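Local coordinates for protein transcription regulator (Haloarcula marismortui ATCC 43049, PDB 3CRJ) that probably acts as a TetR-family repressor, binding regulatory DNA through a helix-turn-helix motif to control transcription, at residues D56-D59 against D60-A64; E86-L89 against N90-D94; R114-A117 against P118-E121; I142-G145 against I146-V150. All coordinates share one frame; numbering follows the deposited sequence.

Contact 1. Residues D56-D59 against D60-A64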
ATOM      1  N   ASP A  56      24.338 -15.314   1.097  1.00 60.55           N
ATOM      2  CA  ASP A  56      24.678 -15.887  -0.198  1.00 61.48           C
ATOM      3  C   ASP A  56      23.999 -15.132  -1.329  1.00 61.76           C
ATOM      4  O   ASP A  56      24.454 -15.165  -2.473  1.00 62.29           O
ATOM      5  CB  ASP A  56      24.280 -17.359  -0.211  1.00 61.67           C
ATOM      6  CG  ASP A  56      24.077 -17.905   1.199  1.00 63.37           C
ATOM      7  OD1 ASP A  56      24.621 -18.998   1.512  1.00 62.04           O
ATOM      8  OD2 ASP A  56      23.383 -17.203   2.001  1.00 64.48           O
ATOM      9  N   THR A  57      22.921 -14.432  -0.995  1.00 62.04           N
ATOM     10  CA  THR A  57      22.089 -13.780  -1.973  1.00 61.90           C
ATOM     11  C   THR A  57      21.693 -12.419  -1.484  1.00 62.41           C
ATOM     12  O   THR A  57      21.620 -12.180  -0.272  1.00 62.86           O
ATOM     13  CB  THR A  57      20.825 -14.585  -2.165  1.00 61.87           C
ATOM     14  OG1 THR A  57      21.197 -15.912  -2.534  1.00 61.36           O
ATOM     15  CG2 THR A  57      19.944 -13.990  -3.266  1.00 62.49           C
ATOM     16  N   LYS A  58      21.473 -11.519  -2.444  1.00 62.75           N
ATOM     17  CA  LYS A  58      20.698 -10.297  -2.240  1.00 62.77           C
ATOM     18  C   LYS A  58      19.448 -10.613  -1.408  1.00 62.94           C
ATOM     19  O   LYS A  58      19.207  -9.962  -0.394  1.00 63.86           O
ATOM     20  CB  LYS A  58      20.304  -9.697  -3.602  1.00 62.63           C
ATOM     21  CG  LYS A  58      19.645  -8.318  -3.569  1.00 62.29           C
ATOM     22  CD  LYS A  58      19.436  -7.820  -4.975  1.00 62.50           C
ATOM     23  CE  LYS A  58      18.286  -6.829  -5.079  1.00 63.66           C
ATOM     24  NZ  LYS A  58      17.652  -6.814  -6.444  1.00 64.03           N
ATOM     25  N   ASP A  59      18.690 -11.628  -1.818  1.00 62.59           N
ATOM     26  CA  ASP A  59      17.447 -12.007  -1.145  1.00 62.77           C
ATOM     27  C   ASP A  59      17.618 -12.506   0.288  1.00 62.41           C
ATOM     28  O   ASP A  59      16.824 -12.150   1.161  1.00 62.64           O
ATOM     29  CB  ASP A  59      16.659 -13.032  -1.969  1.00 62.76           C
ATOM     30  CG  ASP A  59      15.927 -12.400  -3.140  1.00 64.36           C
ATOM     31  OD1 ASP A  59      15.228 -13.159  -3.861  1.00 65.90           O
ATOM     32  OD2 ASP A  59      16.038 -11.153  -3.335  1.00 64.47           O
ATOM     33  N   ASP A  60      18.629 -13.328   0.541  1.00 61.64           N
ATOM     34  CA  ASP A  60      18.894 -13.743   1.910  1.00 61.52           C
ATOM     35  C   ASP A  60      19.172 -12.512   2.754  1.00 60.66           C
ATOM     36  O   ASP A  60      18.673 -12.366   3.868  1.00 60.23           O
ATOM     37  CB  ASP A  60      20.118 -14.651   1.970  1.00 62.42           C
ATOM     38  CG  ASP A  60      19.885 -16.002   1.328  1.00 64.38           C
ATOM     39  OD1 ASP A  60      19.063 -16.077   0.386  1.00 67.12           O
ATOM     40  OD2 ASP A  60      20.548 -16.979   1.761  1.00 66.24           O
ATOM     41  N   LEU A  61      19.973 -11.617   2.181  1.00 60.08           N
ATOM     42  CA  LEU A  61      20.457 -10.445   2.873  1.00 59.03           C
ATOM     43  C   LEU A  61      19.305  -9.524   3.240  1.00 58.64           C
ATOM     44  O   LEU A  61      19.265  -8.995   4.346  1.00 58.72           O
ATOM     45  CB  LEU A  61      21.484  -9.728   2.006  1.00 58.68           C
ATOM     46  CG  LEU A  61      22.297  -8.649   2.709  1.00 58.17           C
ATOM     47  CD1 LEU A  61      23.649  -8.559   2.067  1.00 57.26           C
ATOM     48  CD2 LEU A  61      21.583  -7.299   2.676  1.00 57.69           C
ATOM     49  N   LEU A  62      18.359  -9.358   2.327  1.00 57.91           N
ATOM     50  CA  LEU A  62      17.227  -8.484   2.575  1.00 57.68           C
ATOM     51  C   LEU A  62      16.164  -9.111   3.475  1.00 57.56           C
ATOM     52  O   LEU A  62      15.390  -8.406   4.120  1.00 57.14           O
ATOM     53  CB  LEU A  62      16.630  -8.017   1.255  1.00 57.72           C
ATOM     54  CG  LEU A  62      17.496  -7.071   0.417  1.00 58.90           C
ATOM     55  CD1 LEU A  62      16.828  -6.817  -0.917  1.00 59.55           C
ATOM     56  CD2 LEU A  62      17.763  -5.738   1.152  1.00 58.79           C
ATOM     57  N   ALA A  63      16.109 -10.436   3.535  1.00 57.70           N
ATOM     58  CA  ALA A  63      15.214 -11.045   4.505  1.00 58.07           C
ATOM     59  C   ALA A  63      15.735 -10.661   5.879  1.00 57.95           C
ATOM     60  O   ALA A  63      14.974 -10.181   6.725  1.00 57.99           O
ATOM     61  CB  ALA A  63      15.152 -12.547   4.342  1.00 58.50           C
ATOM     62  N   ALA A  64      17.045 -10.834   6.070  1.00 57.79           N
ATOM     63  CA  ALA A  64      17.733 -10.391   7.293  1.00 57.64           C
ATOM     64  C   ALA A  64      17.479  -8.899   7.587  1.00 57.85           C
ATOM     65  O   ALA A  64      17.175  -8.537   8.727  1.00 57.84           O
ATOM     66  CB  ALA A  64      19.215 -10.684   7.205  1.00 56.84           C
TER
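Asp60 and Thr57 cross at a slant, with Asp60 OD1 3.4 Å from Thr57 CB. The Asp60 CG is anti to its own carbonyl carbon (chi1 -69°), which turns the carboxylate back toward the residues that precede the helix. There it meets the carboxylate of Asp56, the two planes 60° apart. The model puts Asp56 OD2 and Asp60 OD2 at 2.9 Å, a like-charged pair of acceptors whose exact spacing is doubtful at this resolution. Thr57 occupies the N-cap position of helix 58-78 without a capping bond from its hydroxyl; its backbone O accepts from Leu61 N at 3.0 Å to close the first turn. In the TetR fold this helix follows the helix-turn-helix, predicted here at 36-55, and runs from the DNA-binding domain into the regulatory domain. Lys58 and Leu62 point the same way, alongside each other, Lys58 CG 4.1 Å from Leu62 CD1. The Lys58 chain then extends to a cation-pi contact with Tyr32. Asp59 OD1 forms a salt bridge with Lys120 NZ of the turn ahead of helix 121-148, while Leu61 packs against Ile37 and Ile40 of helix 37-44.

Contact 2. Residues E86-L89 against N90-D94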
ATOM      1  N   GLU A  86      -5.316   5.021  26.850  1.00 61.62           N
ATOM      2  CA  GLU A  86      -5.461   6.140  25.925  1.00 62.14           C
ATOM      3  C   GLU A  86      -4.071   6.607  25.493  1.00 61.45           C
ATOM      4  O   GLU A  86      -3.790   6.723  24.282  1.00 61.18           O
ATOM      5  CB  GLU A  86      -6.254   7.305  26.528  1.00 62.17           C
ATOM      6  CG  GLU A  86      -6.951   6.985  27.879  1.00 65.09           C
ATOM      7  CD  GLU A  86      -8.030   8.010  28.254  1.00 64.19           C
ATOM      8  OE1 GLU A  86      -8.717   8.486  27.304  1.00 65.12           O
ATOM      9  OE2 GLU A  86      -8.179   8.328  29.478  1.00 64.20           O
ATOM     10  N   ALA A  87      -3.191   6.858  26.471  1.00 60.58           N
ATOM     11  CA  ALA A  87      -1.854   7.395  26.158  1.00 59.62           C
ATOM     12  C   ALA A  87      -1.001   6.430  25.336  1.00 59.07           C
ATOM     13  O   ALA A  87      -0.147   6.850  24.553  1.00 58.89           O
ATOM     14  CB  ALA A  87      -1.129   7.817  27.404  1.00 59.24           C
ATOM     15  N   ARG A  88      -1.251   5.139  25.506  1.00 58.52           N
ATOM     16  CA  ARG A  88      -0.418   4.133  24.886  1.00 57.90           C
ATOM     17  C   ARG A  88      -0.814   3.908  23.441  1.00 57.24           C
ATOM     18  O   ARG A  88       0.054   3.708  22.571  1.00 56.64           O
ATOM     19  CB  ARG A  88      -0.491   2.824  25.665  1.00 58.40           C
ATOM     20  CG  ARG A  88       0.715   1.932  25.425  1.00 59.03           C
ATOM     21  CD  ARG A  88       0.504   0.473  25.850  1.00 59.25           C
ATOM     22  NE  ARG A  88       1.541  -0.369  25.255  1.00 56.47           N
ATOM     23  CZ  ARG A  88       2.792  -0.445  25.695  1.00 55.71           C
ATOM     24  NH1 ARG A  88       3.182   0.254  26.767  1.00 53.60           N
ATOM     25  NH2 ARG A  88       3.652  -1.235  25.058  1.00 54.98           N
ATOM     26  N   LEU A  89      -2.118   3.928  23.184  1.00 56.54           N
ATOM     27  CA  LEU A  89      -2.596   3.809  21.830  1.00 56.18           C
ATOM     28  C   LEU A  89      -1.936   4.927  21.061  1.00 56.81           C
ATOM     29  O   LEU A  89      -1.188   4.687  20.087  1.00 57.20           O
ATOM     30  CB  LEU A  89      -4.119   3.912  21.742  1.00 55.73           C
ATOM     31  CG  LEU A  89      -4.729   3.526  20.384  1.00 55.49           C
ATOM     32  CD1 LEU A  89      -4.144   2.224  19.757  1.00 53.00           C
ATOM     33  CD2 LEU A  89      -6.212   3.425  20.464  1.00 53.04           C
ATOM     34  N   ASN A  90      -2.149   6.151  21.532  1.00 56.66           N
ATOM     35  CA  ASN A  90      -1.607   7.308  20.829  1.00 56.64           C
ATOM     36  C   ASN A  90      -0.126   7.188  20.509  1.00 56.99           C
ATOM     37  O   ASN A  90       0.290   7.412  19.374  1.00 57.60           O
ATOM     38  CB  ASN A  90      -1.917   8.602  21.582  1.00 56.35           C
ATOM     39  CG  ASN A  90      -3.325   9.072  21.336  1.00 54.38           C
ATOM     40  OD1 ASN A  90      -3.790   9.067  20.206  1.00 54.17           O
ATOM     41  ND2 ASN A  90      -4.014   9.466  22.391  1.00 52.79           N
ATOM     42  N   LEU A  91       0.655   6.822  21.519  1.00 57.04           N
ATOM     43  CA  LEU A  91       2.087   6.679  21.398  1.00 56.85           C
ATOM     44  C   LEU A  91       2.450   5.622  20.377  1.00 56.90           C
ATOM     45  O   LEU A  91       3.410   5.777  19.635  1.00 56.70           O
ATOM     46  CB  LEU A  91       2.670   6.339  22.760  1.00 56.77           C
ATOM     47  CG  LEU A  91       3.218   7.505  23.598  1.00 57.87           C
ATOM     48  CD1 LEU A  91       2.508   8.840  23.354  1.00 56.62           C
ATOM     49  CD2 LEU A  91       3.255   7.149  25.111  1.00 56.90           C
ATOM     50  N   LEU A  92       1.674   4.546  20.322  1.00 57.30           N
ATOM     51  CA  LEU A  92       1.903   3.537  19.285  1.00 57.69           C
ATOM     52  C   LEU A  92       1.584   4.101  17.916  1.00 58.08           C
ATOM     53  O   LEU A  92       2.392   3.984  16.996  1.00 58.57           O
ATOM     54  CB  LEU A  92       1.102   2.273  19.549  1.00 57.31           C
ATOM     55  CG  LEU A  92       1.870   1.258  20.378  1.00 58.08           C
ATOM     56  CD1 LEU A  92       2.728   1.932  21.421  1.00 57.53           C
ATOM     57  CD2 LEU A  92       0.916   0.273  21.016  1.00 58.59           C
ATOM     58  N   LEU A  93       0.419   4.737  17.790  1.00 57.98           N
ATOM     59  CA  LEU A  93       0.064   5.367  16.542  1.00 58.29           C
ATOM     60  C   LEU A  93       1.096   6.386  16.115  1.00 58.55           C
ATOM     61  O   LEU A  93       1.429   6.436  14.932  1.00 58.44           O
ATOM     62  CB  LEU A  93      -1.313   6.005  16.606  1.00 58.08           C
ATOM     63  CG  LEU A  93      -2.378   4.931  16.728  1.00 59.13           C
ATOM     64  CD1 LEU A  93      -3.734   5.580  17.056  1.00 57.00           C
ATOM     65  CD2 LEU A  93      -2.393   4.039  15.450  1.00 56.93           C
ATOM     66  N   ASP A  94       1.596   7.190  17.054  1.00 58.84           N
ATOM     67  CA  ASP A  94       2.664   8.126  16.733  1.00 59.81           C
ATOM     68  C   ASP A  94       3.854   7.378  16.189  1.00 60.31           C
ATOM     69  O   ASP A  94       4.378   7.724  15.142  1.00 60.51           O
ATOM     70  CB  ASP A  94       3.082   8.922  17.936  1.00 59.74           C
ATOM     71  CG  ASP A  94       2.031   9.891  18.371  1.00 61.58           C
ATOM     72  OD1 ASP A  94       0.977  10.001  17.691  1.00 62.46           O
ATOM     73  OD2 ASP A  94       2.260  10.530  19.422  1.00 63.91           O
TER
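Leu89 and Leu93 have different first torsions: in Leu89, CG stands anti to the backbone N (chi1 -169°), whereas in Leu93 it stands anti to the carbonyl carbon (chi1 -68°), which swings that side chain back along the helix. Together with the spacing of one helical turn, these torsions bring the two into contact. They cross at a slant, and the CD1 branch of Leu93 comes to 4.0 Å from Leu89 CG. The backbone bond between the same two residues, Leu93 N to Leu89 O, is 2.8 Å long and nearly straight at the hydrogen, and the donor lies almost on the line of the carbonyl bond. Arg88 and Leu92 make a second, looser pair: Arg88 NE approaches Leu92 CD2 at 4.3 Å, and that methyl reaches the guanidinium obliquely. The arginine is extended as far as NE, the guanidinium then turned (chi4 77°), and NH1 donates to the backbone O atoms of Val80 and Thr82, tying the helix to the loop ahead of it. Asn90 N bonds to Glu86 O at 3.3 Å, a regular helical link, while the Asn90 amide has Arg187 as a partner through OD1. All of this belongs to helix 85-97, most of which these residues make up, in the regulatory domain of the TetR fold. Leu89 packs against Leu138 and Val141 of helix 121-148 and against Leu198 of helix 181-198; Leu92 touches Met137 of the former, and Arg187 of the latter also forms a salt bridge with Asp94.

Contact 3. Residues R114-A117 against P118-E121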
ATOM      1  N   ARG A 114       7.567  -5.009  -0.970  1.00 59.92           N
ATOM      2  CA  ARG A 114       6.214  -5.471  -0.645  1.00 59.74           C
ATOM      3  C   ARG A 114       5.494  -5.973  -1.870  1.00 59.27           C
ATOM      4  O   ARG A 114       4.795  -6.983  -1.813  1.00 58.60           O
ATOM      5  CB  ARG A 114       5.374  -4.384  -0.005  1.00 59.64           C
ATOM      6  CG  ARG A 114       5.596  -4.226   1.466  1.00 61.82           C
ATOM      7  CD  ARG A 114       4.609  -3.228   2.061  1.00 64.21           C
ATOM      8  NE  ARG A 114       5.052  -2.708   3.353  1.00 66.73           N
ATOM      9  CZ  ARG A 114       5.752  -1.579   3.500  1.00 68.52           C
ATOM     10  NH1 ARG A 114       6.102  -0.857   2.420  1.00 67.91           N
ATOM     11  NH2 ARG A 114       6.113  -1.179   4.726  1.00 67.55           N
ATOM     12  N   SER A 115       5.661  -5.259  -2.982  1.00 59.28           N
ATOM     13  CA  SER A 115       5.033  -5.668  -4.235  1.00 58.93           C
ATOM     14  C   SER A 115       5.599  -6.991  -4.722  1.00 59.09           C
ATOM     15  O   SER A 115       4.980  -7.646  -5.540  1.00 59.44           O
ATOM     16  CB  SER A 115       5.114  -4.575  -5.303  1.00 58.56           C
ATOM     17  OG  SER A 115       6.397  -4.507  -5.892  1.00 57.54           O
ATOM     18  N   GLN A 116       6.752  -7.393  -4.186  1.00 59.53           N
ATOM     19  CA  GLN A 116       7.354  -8.689  -4.518  1.00 60.15           C
ATOM     20  C   GLN A 116       7.057  -9.862  -3.601  1.00 59.93           C
ATOM     21  O   GLN A 116       7.391 -10.986  -3.919  1.00 60.05           O
ATOM     22  CB  GLN A 116       8.839  -8.548  -4.677  1.00 60.38           C
ATOM     23  CG  GLN A 116       9.205  -8.371  -6.102  1.00 62.91           C
ATOM     24  CD  GLN A 116      10.544  -7.747  -6.223  1.00 68.34           C
ATOM     25  OE1 GLN A 116      10.866  -6.794  -5.492  1.00 70.95           O
ATOM     26  NE2 GLN A 116      11.362  -8.268  -7.143  1.00 70.74           N
ATOM     27  N   ALA A 117       6.380  -9.606  -2.491  1.00 60.59           N
ATOM     28  CA  ALA A 117       5.957 -10.654  -1.564  1.00 60.71           C
ATOM     29  C   ALA A 117       5.229 -11.853  -2.198  1.00 60.74           C
ATOM     30  O   ALA A 117       5.436 -12.971  -1.753  1.00 61.56           O
ATOM     31  CB  ALA A 117       5.147 -10.063  -0.408  1.00 60.33           C
ATOM     32  N   PRO A 118       4.378 -11.640  -3.226  1.00 60.70           N
ATOM     33  CA  PRO A 118       3.763 -12.824  -3.838  1.00 60.60           C
ATOM     34  C   PRO A 118       4.716 -13.701  -4.667  1.00 61.17           C
ATOM     35  O   PRO A 118       4.303 -14.766  -5.151  1.00 61.64           O
ATOM     36  CB  PRO A 118       2.666 -12.237  -4.742  1.00 60.21           C
ATOM     37  CG  PRO A 118       2.559 -10.818  -4.407  1.00 59.86           C
ATOM     38  CD  PRO A 118       3.884 -10.401  -3.854  1.00 60.55           C
ATOM     39  N   TYR A 119       5.966 -13.283  -4.838  1.00 61.38           N
ATOM     40  CA  TYR A 119       6.904 -14.088  -5.615  1.00 61.76           C
ATOM     41  C   TYR A 119       8.003 -14.650  -4.747  1.00 61.56           C
ATOM     42  O   TYR A 119       8.819 -15.436  -5.219  1.00 62.02           O
ATOM     43  CB  TYR A 119       7.534 -13.291  -6.766  1.00 62.31           C
ATOM     44  CG  TYR A 119       6.557 -12.669  -7.730  1.00 63.03           C
ATOM     45  CD1 TYR A 119       6.781 -11.392  -8.250  1.00 63.79           C
ATOM     46  CD2 TYR A 119       5.409 -13.345  -8.126  1.00 64.18           C
ATOM     47  CE1 TYR A 119       5.874 -10.803  -9.147  1.00 63.98           C
ATOM     48  CE2 TYR A 119       4.498 -12.767  -9.017  1.00 65.35           C
ATOM     49  CZ  TYR A 119       4.733 -11.495  -9.523  1.00 64.14           C
ATOM     50  OH  TYR A 119       3.822 -10.936 -10.406  1.00 64.22           O
ATOM     51  N   LYS A 120       8.030 -14.235  -3.487  1.00 61.37           N
ATOM     52  CA  LYS A 120       9.130 -14.553  -2.586  1.00 60.94           C
ATOM     53  C   LYS A 120       8.576 -14.788  -1.192  1.00 61.06           C
ATOM     54  O   LYS A 120       8.118 -13.854  -0.520  1.00 61.03           O
ATOM     55  CB  LYS A 120      10.159 -13.415  -2.555  1.00 60.79           C
ATOM     56  CG  LYS A 120      10.310 -12.639  -3.871  1.00 61.40           C
ATOM     57  CD  LYS A 120      11.751 -12.181  -4.043  1.00 64.23           C
ATOM     58  CE  LYS A 120      12.024 -11.509  -5.377  1.00 63.14           C
ATOM     59  NZ  LYS A 120      13.457 -11.098  -5.400  1.00 63.24           N
ATOM     60  N   GLU A 121       8.606 -16.044  -0.770  1.00 61.20           N
ATOM     61  CA  GLU A 121       8.187 -16.435   0.569  1.00 61.22           C
ATOM     62  C   GLU A 121       8.934 -15.723   1.693  1.00 61.02           C
ATOM     63  O   GLU A 121       8.312 -15.274   2.660  1.00 61.35           O
ATOM     64  CB  GLU A 121       8.367 -17.928   0.743  1.00 61.41           C
ATOM     65  CG  GLU A 121       7.097 -18.710   0.691  1.00 62.87           C
ATOM     66  CD  GLU A 121       7.352 -20.142   1.071  1.00 65.53           C
ATOM     67  OE1 GLU A 121       7.220 -20.464   2.275  1.00 67.43           O
ATOM     68  OE2 GLU A 121       7.729 -20.933   0.178  1.00 65.29           O
TER
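Gln116 and Lys120 run side by side, pointing the same way, with Gln116 CD 4.1 Å from Lys120 CE. The lysine bends at chi2 (-147°) and is extended beyond, which lays its end beside the glutamine. Lys120 CG also lies 3.4 Å from Gln116 O, packing the base of the chain against the turn. That same carbonyl accepts from Tyr119 N at 2.9 Å, the donor standing 44° above the carbonyl plane. A longer, weak bond of 3.4 Å joins Lys120 N to Ala117 O. Pro118, with no N-H to offer, sets its ring against the alanine, Pro118 CD 3.7 Å from Ala117 CB. Tyr119 CB sits 3.7 Å from Gln116 O. These bonds shape the tight connection between helix 104-115 and helix 121-148, with Lys120 at the N-cap position of the second. The polar ends find partners farther off: Tyr119 OH bonds to Glu112 of the second subunit, and Ser115 OG to Glu112 O of its own chain and to Ser115 of the second subunit. Lys120 NZ forms a salt bridge with Asp59 and a hydrogen bond with Tyr32. The lysine charge is thus probably balanced by Asp59, which couples the turn to the DNA-binding domain, while Tyr119 and Ser115 make hydrogen bonds to the second subunit.

Contact 4. Residues I142-G145 against I146-V150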
ATOM      1  N   ILE A 142      -5.827  -1.916  23.126  1.00 53.94           N
ATOM      2  CA  ILE A 142      -7.281  -1.845  22.986  1.00 54.14           C
ATOM      3  C   ILE A 142      -7.975  -2.766  23.974  1.00 54.42           C
ATOM      4  O   ILE A 142      -9.016  -2.418  24.569  1.00 55.40           O
ATOM      5  CB  ILE A 142      -7.749  -2.158  21.546  1.00 54.58           C
ATOM      6  CG1 ILE A 142      -7.311  -1.026  20.598  1.00 52.79           C
ATOM      7  CG2 ILE A 142      -9.278  -2.359  21.523  1.00 53.97           C
ATOM      8  CD1 ILE A 142      -7.597  -1.289  19.119  1.00 53.29           C
ATOM      9  N   ASN A 143      -7.407  -3.946  24.174  1.00 54.09           N
ATOM     10  CA  ASN A 143      -8.020  -4.855  25.126  1.00 53.04           C
ATOM     11  C   ASN A 143      -7.881  -4.321  26.532  1.00 52.69           C
ATOM     12  O   ASN A 143      -8.831  -4.377  27.297  1.00 53.82           O
ATOM     13  CB  ASN A 143      -7.470  -6.274  24.983  1.00 52.93           C
ATOM     14  CG  ASN A 143      -8.246  -7.100  23.959  1.00 52.50           C
ATOM     15  OD1 ASN A 143      -9.453  -6.921  23.794  1.00 54.45           O
ATOM     16  ND2 ASN A 143      -7.557  -8.007  23.267  1.00 50.46           N
ATOM     17  N   HIS A 144      -6.707  -3.794  26.864  1.00 51.90           N
ATOM     18  CA  HIS A 144      -6.445  -3.248  28.201  1.00 51.21           C
ATOM     19  C   HIS A 144      -7.442  -2.149  28.614  1.00 51.50           C
ATOM     20  O   HIS A 144      -7.971  -2.167  29.736  1.00 50.80           O
ATOM     21  CB  HIS A 144      -5.012  -2.723  28.272  1.00 50.45           C
ATOM     22  CG  HIS A 144      -4.625  -2.181  29.609  1.00 49.38           C
ATOM     23  ND1 HIS A 144      -4.713  -2.919  30.770  1.00 49.27           N
ATOM     24  CD2 HIS A 144      -4.112  -0.983  29.967  1.00 49.01           C
ATOM     25  CE1 HIS A 144      -4.280  -2.198  31.788  1.00 47.58           C
ATOM     26  NE2 HIS A 144      -3.905  -1.020  31.328  1.00 49.19           N
ATOM     27  N   GLY A 145      -7.682  -1.211  27.692  1.00 51.46           N
ATOM     28  CA  GLY A 145      -8.606  -0.128  27.907  1.00 52.18           C
ATOM     29  C   GLY A 145     -10.036  -0.597  28.033  1.00 52.78           C
ATOM     30  O   GLY A 145     -10.790  -0.067  28.851  1.00 53.48           O
ATOM     31  N   ILE A 146     -10.420  -1.591  27.237  1.00 52.90           N
ATOM     32  CA  ILE A 146     -11.732  -2.214  27.413  1.00 52.65           C
ATOM     33  C   ILE A 146     -11.828  -2.786  28.801  1.00 53.72           C
ATOM     34  O   ILE A 146     -12.835  -2.591  29.491  1.00 54.21           O
ATOM     35  CB  ILE A 146     -12.014  -3.340  26.381  1.00 53.31           C
ATOM     36  CG1 ILE A 146     -11.994  -2.794  24.931  1.00 51.64           C
ATOM     37  CG2 ILE A 146     -13.331  -4.105  26.730  1.00 51.10           C
ATOM     38  CD1 ILE A 146     -12.266  -3.855  23.874  1.00 51.49           C
ATOM     39  N   ASP A 147     -10.784  -3.502  29.213  1.00 54.70           N
ATOM     40  CA  ASP A 147     -10.719  -4.029  30.574  1.00 55.29           C
ATOM     41  C   ASP A 147     -10.793  -2.918  31.607  1.00 55.63           C
ATOM     42  O   ASP A 147     -11.558  -3.037  32.535  1.00 56.16           O
ATOM     43  CB  ASP A 147      -9.493  -4.916  30.765  1.00 55.26           C
ATOM     44  CG  ASP A 147      -9.566  -6.175  29.917  1.00 56.36           C
ATOM     45  OD1 ASP A 147     -10.702  -6.522  29.518  1.00 58.05           O
ATOM     46  OD2 ASP A 147      -8.521  -6.827  29.664  1.00 55.12           O
ATOM     47  N   GLU A 148     -10.044  -1.828  31.441  1.00 56.29           N
ATOM     48  CA  GLU A 148     -10.125  -0.711  32.393  1.00 56.98           C
ATOM     49  C   GLU A 148     -11.430   0.075  32.235  1.00 57.77           C
ATOM     50  O   GLU A 148     -11.728   0.968  33.033  1.00 58.01           O
ATOM     51  CB  GLU A 148      -8.927   0.244  32.286  1.00 57.07           C
ATOM     52  CG  GLU A 148      -7.542  -0.359  32.539  1.00 57.56           C
ATOM     53  CD  GLU A 148      -7.364  -0.896  33.943  1.00 60.61           C
ATOM     54  OE1 GLU A 148      -6.637  -1.899  34.104  1.00 62.89           O
ATOM     55  OE2 GLU A 148      -7.935  -0.329  34.901  1.00 61.67           O
ATOM     56  N   GLY A 149     -12.218  -0.256  31.217  1.00 58.32           N
ATOM     57  CA  GLY A 149     -13.505   0.406  31.008  1.00 59.23           C
ATOM     58  C   GLY A 149     -13.382   1.785  30.385  1.00 60.11           C
ATOM     59  O   GLY A 149     -14.371   2.520  30.288  1.00 60.21           O
ATOM     60  N   VAL A 150     -12.163   2.127  29.960  1.00 60.52           N
ATOM     61  CA  VAL A 150     -11.848   3.384  29.260  1.00 60.77           C
ATOM     62  C   VAL A 150     -12.344   3.376  27.808  1.00 60.64           C
ATOM     63  O   VAL A 150     -12.619   4.431  27.222  1.00 61.17           O
ATOM     64  CB  VAL A 150     -10.305   3.629  29.270  1.00 60.86           C
ATOM     65  CG1 VAL A 150      -9.902   4.832  28.423  1.00 60.61           C
ATOM     66  CG2 VAL A 150      -9.815   3.794  30.691  1.00 62.10           C
TER
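Ile146 N, Asp147 N and Glu148 N bond back to Ile142 O, Asn143 O and His144 O as the final turns of helix 121-148, which closes in a Schellman motif at Gly149. The positive phi of Gly149 (78°) suits a glycine, and it brings Val150 N round to Gly145 O at 2.8 Å, a weak bond because the hydrogen is well off line. Gly149 N reaches Ile146 O at 3.0 Å. Among the side chains, His144 and Glu148 carry the contact. CG of His144 is anti to its backbone N, setting the ring beside the next turn, and chi1 of Glu148 (-60°) puts its CG over that ring. Glu148 CG stands 4.0 Å from the centroid of the His144 ring, 19° off its normal: a CH-pi contact over one face, displaced toward the rim. The bend at chi2 then directs the carboxylate, with Glu148 OE1 3.3 Å from His144 CE1 and the carboxylate steeply turned against the ring. Separately, Ile146 CD1 meets Ile142 CG2 at 4.1 Å. Ile142 packs on Val159 and Thr160 of helix 156-176, while His144 NE2 has a weak hydrogen bond to Thr83 OG1. A carboxylate beside the imidazole might favour its protonated form, and a positive charge near the C-terminal end of a helix would suit the helix dipole, although the charge itself is not seen.

Overall arrangement
The four contacts come in chain order and group into two pairs at different ends of the subunit. Contact 1 opens helix 58-78 in the DNA-binding domain, and contact 3, the turn between helices 104-115 and 121-148, lies about 14 Å away between centres; Asp59 OD1 and Lys120 NZ join them by a salt bridge of 3.1 Å. Contacts 2 and 4 are likewise about 14 Å apart between centres and touch through Glu86 and Val150, packing the start of helix 85-97 against the residues just after helix 121-148. Contacts 3 and 4 lie about 36 Å apart between centres. Helix 121-148 therefore spans the regulatory domain, from the DNA-binding side to its far end.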